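Local coordinates for periplasmic divalent cation tolerance protein (Xylella fastidiosa, PDB 2NUH) that is of unknown function but belongs to the CutA family, whose members are linked to divalent cation tolerance and probably bind copper ions, at residues D4-A18 / Q54-V67. Numbering follows the deposited sequence. Where two conformers were deposited one is given.
Sequences DVYLIFSTCPDLPSA and QEIQLLIKTNAVHV
Ile8 and Ile60 face each other as a hydrogen-bonded antiparallel pair in which each N-H donates to the other's carbonyl oxygen; Ile8 N to Ile60 O is 2.7 Å and nearly straight, 171° at the hydrogen. The same two-bond ring recurs at Tyr6–Thr62, Ser10–Leu58 and Cys12–Ile56, so strand 5-12 and the 54-63 part of strand 50-63 are zipped over eight residue pairs, the N-to-C directions of these short stretches 149° apart.

The tight side holds Ile8, Ile60, Leu58, Ile56 and Cys12. Ile8 CB lies 3.8 Å from Ile60 CB, and Ile8 CD1 reaches Thr62 CG2. With chi1 at 41°, Cys12 places SG between its backbone N and carbonyl carbon, 3.8 Å from Ile56 CB. Helix 15-27 closes the end at Cys12 and Ile56: Ala18 CB sits 3.8 Å from Ile56 CG2 and also meets Leu58 CD2, while Asp14 OD1 caps the helix by accepting from Ser17 N.

The other face is looser, with Leu7, Phe9, Leu59 and Lys61 partly exposed. The Leu7 and Lys61 side chains lie alongside each other, pointing the same way, with Leu7 CD1 3.6 Å from Lys61 CD; the bent lysine chain brings NZ back to Leu59 O and on to Thr35. Thr11 and Glu55, farther along, are buried: Thr11 OG1 donates to Glu55 OE2 over 2.7 Å, arriving from above the carboxylate plane. Tyr80 and Ser42 also bond that carboxylate, probably fixing its rotation.

Strand 86-89 pairs along the other edge of strand 5-12, making it an inner strand of the antiparallel sheet with helices packed on it, the ferredoxin-like alpha/beta fold of CutA and its GlnB-like relatives.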
loop_
_atom_site.group_PDB
_atom_site.type_symbol
_atom_site.label_atom_id
_atom_site.label_comp_id
_atom_site.label_asym_id
_atom_site.label_seq_id
_atom_site.Cartn_x
_atom_site.Cartn_y
_atom_site.Cartn_z
ATOM N N ASP A 4 -2.995 -15.277 -6.492
ATOM C CA ASP A 4 -2.957 -14.904 -5.092
ATOM C C ASP A 4 -2.163 -13.630 -4.793
ATOM O O ASP A 4 -1.923 -13.303 -3.645
ATOM C CB ASP A 4 -2.919 -16.075 -4.072
ATOM C CG ASP A 4 -4.320 -16.679 -3.791
ATOM O OD1 ASP A 4 -4.412 -17.602 -2.949
ATOM O OD2 ASP A 4 -5.318 -16.239 -4.407
ATOM N N VAL A 5 -1.785 -12.906 -5.843
ATOM C CA VAL A 5 -1.173 -11.600 -5.678
ATOM C C VAL A 5 -2.269 -10.549 -5.490
ATOM O O VAL A 5 -3.324 -10.601 -6.125
ATOM C CB VAL A 5 -0.245 -11.253 -6.860
ATOM C CG1 VAL A 5 0.153 -9.787 -6.824
ATOM C CG2 VAL A 5 0.988 -12.138 -6.817
ATOM N N TYR A 6 -2.010 -9.620 -4.577
ATOM C CA TYR A 6 -2.909 -8.522 -4.316
ATOM C C TYR A 6 -2.184 -7.212 -4.429
ATOM O O TYR A 6 -1.024 -7.101 -4.050
ATOM C CB TYR A 6 -3.468 -8.636 -2.900
ATOM C CG TYR A 6 -4.586 -9.640 -2.833
ATOM C CD1 TYR A 6 -5.905 -9.230 -2.748
ATOM C CD2 TYR A 6 -4.323 -11.004 -2.895
ATOM C CE1 TYR A 6 -6.940 -10.155 -2.703
ATOM C CE2 TYR A 6 -5.345 -11.923 -2.865
ATOM C CZ TYR A 6 -6.647 -11.496 -2.765
ATOM O OH TYR A 6 -7.668 -12.421 -2.737
ATOM N N LEU A 7 -2.896 -6.224 -4.950
ATOM C CA LEU A 7 -2.399 -4.872 -5.036
ATOM C C LEU A 7 -3.154 -4.091 -3.984
ATOM O O LEU A 7 -4.382 -4.034 -4.021
ATOM C CB LEU A 7 -2.707 -4.301 -6.423
ATOM C CG LEU A 7 -2.235 -2.918 -6.861
ATOM C CD1 LEU A 7 -0.752 -2.730 -6.644
ATOM C CD2 LEU A 7 -2.575 -2.738 -8.320
ATOM N N ILE A 8 -2.430 -3.507 -3.039
ATOM C CA ILE A 8 -3.073 -2.694 -2.014
ATOM C C ILE A 8 -2.825 -1.242 -2.315
ATOM O O ILE A 8 -1.689 -0.847 -2.535
ATOM C CB ILE A 8 -2.518 -3.003 -0.616
ATOM C CG1 ILE A 8 -2.701 -4.488 -0.298
ATOM C CG2 ILE A 8 -3.199 -2.132 0.440
ATOM C CD1 ILE A 8 -1.958 -4.919 0.949
ATOM N N PHE A 9 -3.907 -0.471 -2.322
ATOM C CA PHE A 9 -3.838 0.966 -2.482
ATOM C C PHE A 9 -3.891 1.605 -1.120
ATOM O O PHE A 9 -4.731 1.270 -0.301
ATOM C CB PHE A 9 -5.021 1.462 -3.311
ATOM C CG PHE A 9 -5.006 0.986 -4.725
ATOM C CD1 PHE A 9 -4.642 1.844 -5.753
ATOM C CD2 PHE A 9 -5.368 -0.313 -5.038
ATOM C CE1 PHE A 9 -4.631 1.399 -7.075
ATOM C CE2 PHE A 9 -5.366 -0.759 -6.348
ATOM C CZ PHE A 9 -4.982 0.101 -7.362
ATOM N N SER A 10 -2.986 2.542 -0.891
ATOM C CA SER A 10 -3.040 3.379 0.290
ATOM C C SER A 10 -2.541 4.743 -0.113
ATOM O O SER A 10 -2.016 4.904 -1.205
ATOM C CB SER A 10 -2.153 2.815 1.397
ATOM O OG SER A 10 -2.340 3.550 2.591
ATOM N N THR A 11 -2.719 5.732 0.742
ATOM C CA THR A 11 -2.099 7.019 0.507
ATOM C C THR A 11 -1.438 7.456 1.781
ATOM O O THR A 11 -1.830 7.019 2.865
ATOM C CB THR A 11 -3.102 8.100 0.096
ATOM O OG1 THR A 11 -4.070 8.267 1.133
ATOM C CG2 THR A 11 -3.803 7.738 -1.179
ATOM N N CYS A 12 -0.433 8.302 1.661
ATOM C CA CYS A 12 0.161 8.900 2.847
ATOM C C CYS A 12 0.394 10.357 2.584
ATOM O O CYS A 12 0.420 10.789 1.440
ATOM C CB CYS A 12 1.487 8.278 3.274
ATOM S SG CYS A 12 2.561 7.893 1.939
ATOM N N PRO A 13 0.553 11.131 3.655
ATOM C CA PRO A 13 0.595 12.574 3.493
ATOM C C PRO A 13 1.878 13.108 2.882
ATOM O O PRO A 13 1.877 14.221 2.346
ATOM C CB PRO A 13 0.449 13.092 4.920
ATOM C CG PRO A 13 0.942 11.985 5.785
ATOM C CD PRO A 13 0.605 10.713 5.066
ATOM N N ASP A 14 2.974 12.365 2.979
ATOM C CA ASP A 14 4.219 12.908 2.461
ATOM C C ASP A 14 5.260 11.871 2.169
ATOM O O ASP A 14 5.017 10.680 2.334
ATOM C CB ASP A 14 4.791 13.913 3.449
ATOM C CG ASP A 14 5.121 13.299 4.793
ATOM O OD1 ASP A 14 5.144 12.051 4.952
ATOM O OD2 ASP A 14 5.373 14.088 5.713
ATOM N N LEU A 15 6.433 12.328 1.747
ATOM C CA LEU A 15 7.478 11.409 1.340
ATOM C C LEU A 15 8.058 10.565 2.480
ATOM O O LEU A 15 8.247 9.380 2.285
ATOM C CB LEU A 15 8.570 12.092 0.495
ATOM C CG LEU A 15 8.102 12.645 -0.866
ATOM C CD1 LEU A 15 9.146 13.583 -1.462
ATOM C CD2 LEU A 15 7.717 11.559 -1.872
ATOM N N PRO A 16 8.351 11.150 3.664
ATOM C CA PRO A 16 8.861 10.245 4.683
ATOM C C PRO A 16 7.888 9.146 5.039
ATOM O O PRO A 16 8.296 8.004 5.175
ATOM C CB PRO A 16 9.104 11.161 5.891
ATOM C CG PRO A 16 9.297 12.490 5.281
ATOM C CD PRO A 16 8.337 12.540 4.149
ATOM N N SER A 17 6.601 9.462 5.174
ATOM C CA SER A 17 5.675 8.389 5.501
ATOM C C SER A 17 5.629 7.333 4.411
ATOM O O SER A 17 5.554 6.148 4.711
ATOM C CB SER A 17 4.279 8.889 5.840
ATOM O OG SER A 17 3.789 9.706 4.823
ATOM N N ALA A 18 5.704 7.764 3.154
ATOM C CA ALA A 18 5.705 6.807 2.049
ATOM C C ALA A 18 6.963 5.975 2.098
ATOM O O ALA A 18 6.919 4.777 1.851
ATOM C CB ALA A 18 5.580 7.536 0.700
ATOM N N GLN A 54 -2.807 16.953 -0.006
ATOM C CA GLN A 54 -1.736 16.477 -0.861
ATOM C C GLN A 54 -1.272 15.158 -0.299
ATOM O O GLN A 54 -1.115 15.012 0.916
ATOM C CB GLN A 54 -0.580 17.478 -0.874
ATOM C CG GLN A 54 -0.972 18.846 -1.426
ATOM C CD GLN A 54 0.144 19.865 -1.340
ATOM O OE1 GLN A 54 0.905 19.893 -0.371
ATOM N NE2 GLN A 54 0.235 20.726 -2.347
ATOM N N GLU A 55 -1.073 14.187 -1.178
ATOM C CA GLU A 55 -0.715 12.858 -0.733
ATOM C C GLU A 55 0.254 12.203 -1.689
ATOM O O GLU A 55 0.518 12.701 -2.778
ATOM C CB GLU A 55 -1.963 11.987 -0.629
ATOM C CG GLU A 55 -2.946 12.449 0.407
ATOM C CD GLU A 55 -3.914 11.364 0.760
ATOM O OE1 GLU A 55 -4.717 10.975 -0.105
ATOM O OE2 GLU A 55 -3.842 10.846 1.886
ATOM N N ILE A 56 0.790 11.082 -1.239
ATOM C CA ILE A 56 1.517 10.150 -2.079
ATOM C C ILE A 56 0.639 8.926 -2.174
ATOM O O ILE A 56 0.156 8.434 -1.156
ATOM C CB ILE A 56 2.832 9.734 -1.413
ATOM C CG1 ILE A 56 3.624 10.969 -0.956
ATOM C CG2 ILE A 56 3.650 8.792 -2.314
ATOM C CD1 ILE A 56 4.056 11.862 -2.068
ATOM N N GLN A 57 0.407 8.447 -3.390
ATOM C CA GLN A 57 -0.354 7.237 -3.582
ATOM C C GLN A 57 0.585 6.057 -3.502
ATOM O O GLN A 57 1.655 6.074 -4.110
ATOM C CB GLN A 57 -1.062 7.274 -4.942
ATOM C CG GLN A 57 -1.812 5.994 -5.273
ATOM C CD GLN A 57 -3.066 5.843 -4.465
ATOM O OE1 GLN A 57 -3.292 4.812 -3.812
ATOM N NE2 GLN A 57 -3.885 6.864 -4.486
ATOM N N LEU A 58 0.192 5.040 -2.745
ATOM C CA LEU A 58 0.979 3.828 -2.658
ATOM C C LEU A 58 0.284 2.704 -3.373
ATOM O O LEU A 58 -0.945 2.583 -3.330
ATOM C CB LEU A 58 1.196 3.406 -1.205
ATOM C CG LEU A 58 1.878 4.403 -0.278
ATOM C CD1 LEU A 58 2.007 3.713 1.063
ATOM C CD2 LEU A 58 3.241 4.792 -0.794
ATOM N N LEU A 59 1.096 1.896 -4.039
ATOM C CA LEU A 59 0.648 0.664 -4.657
ATOM C C LEU A 59 1.531 -0.410 -4.079
ATOM O O LEU A 59 2.719 -0.481 -4.373
ATOM C CB LEU A 59 0.812 0.694 -6.180
ATOM C CG LEU A 59 -0.024 1.657 -7.004
ATOM C CD1 LEU A 59 0.422 1.578 -8.441
ATOM C CD2 LEU A 59 -1.479 1.299 -6.910
ATOM N N ILE A 60 0.939 -1.233 -3.237
ATOM C CA ILE A 60 1.682 -2.229 -2.490
ATOM C C ILE A 60 1.411 -3.574 -3.109
ATOM O O ILE A 60 0.262 -3.972 -3.233
ATOM C CB ILE A 60 1.221 -2.225 -1.040
ATOM C CG1 ILE A 60 1.551 -0.881 -0.414
ATOM C CG2 ILE A 60 1.899 -3.325 -0.254
ATOM C CD1 ILE A 60 0.673 -0.538 0.766
ATOM N N LYS A 61 2.467 -4.284 -3.496
ATOM C CA LYS A 61 2.292 -5.579 -4.135
ATOM C C LYS A 61 2.596 -6.658 -3.117
ATOM O O LYS A 61 3.680 -6.716 -2.564
ATOM C CB LYS A 61 3.230 -5.720 -5.332
ATOM C CG LYS A 61 2.684 -5.182 -6.649
ATOM C CD LYS A 61 2.728 -3.679 -6.738
ATOM C CE LYS A 61 4.117 -3.175 -7.056
ATOM N NZ LYS A 61 4.160 -1.701 -6.998
ATOM N N THR A 62 1.633 -7.525 -2.875
ATOM C CA THR A 62 1.809 -8.542 -1.867
ATOM C C THR A 62 1.021 -9.762 -2.303
ATOM O O THR A 62 0.603 -9.842 -3.447
ATOM C CB THR A 62 1.399 -8.010 -0.471
ATOM O OG1 THR A 62 1.744 -8.973 0.535
ATOM C CG2 THR A 62 -0.075 -7.669 -0.402
ATOM N N ASN A 63 0.833 -10.718 -1.412
ATOM C CA ASN A 63 -0.002 -11.856 -1.735
ATOM C C ASN A 63 -1.055 -12.079 -0.676
ATOM O O ASN A 63 -1.053 -11.413 0.356
ATOM C CB ASN A 63 0.843 -13.116 -1.998
ATOM C CG ASN A 63 1.592 -13.597 -0.778
ATOM O OD1 ASN A 63 1.340 -13.138 0.332
ATOM N ND2 ASN A 63 2.522 -14.527 -0.974
ATOM N N ALA A 64 -1.950 -13.022 -0.931
ATOM C CA ALA A 64 -3.110 -13.227 -0.092
ATOM C C ALA A 64 -2.700 -13.466 1.339
ATOM O O ALA A 64 -3.314 -12.931 2.252
ATOM C CB ALA A 64 -3.932 -14.411 -0.598
ATOM N N VAL A 65 -1.662 -14.273 1.542
ATOM C CA VAL A 65 -1.323 -14.645 2.911
ATOM C C VAL A 65 -0.707 -13.482 3.676
ATOM O O VAL A 65 -0.618 -13.533 4.901
ATOM C CB VAL A 65 -0.468 -15.925 3.013
ATOM C CG1 VAL A 65 -1.208 -17.099 2.379
ATOM C CG2 VAL A 65 0.909 -15.736 2.421
ATOM N N HIS A 66 -0.304 -12.430 2.966
ATOM C CA HIS A 66 0.280 -11.267 3.638
ATOM C C HIS A 66 -0.580 -10.023 3.611
ATOM O O HIS A 66 -0.195 -9.014 4.183
ATOM C CB HIS A 66 1.642 -10.908 3.045
ATOM C CG HIS A 66 2.691 -11.928 3.314
ATOM N ND1 HIS A 66 2.894 -13.014 2.491
ATOM C CD2 HIS A 66 3.591 -12.037 4.317
ATOM C CE1 HIS A 66 3.874 -13.753 2.979
ATOM N NE2 HIS A 66 4.319 -13.180 4.084
ATOM N N VAL A 67 -1.727 -10.079 2.940
ATOM C CA VAL A 67 -2.562 -8.892 2.816
ATOM C C VAL A 67 -2.896 -8.271 4.166
ATOM O O VAL A 67 -2.704 -7.072 4.362
ATOM C CB VAL A 67 -3.853 -9.192 2.045
ATOM C CG1 VAL A 67 -4.876 -8.075 2.231
ATOM C CG2 VAL A 67 -3.539 -9.376 0.582
#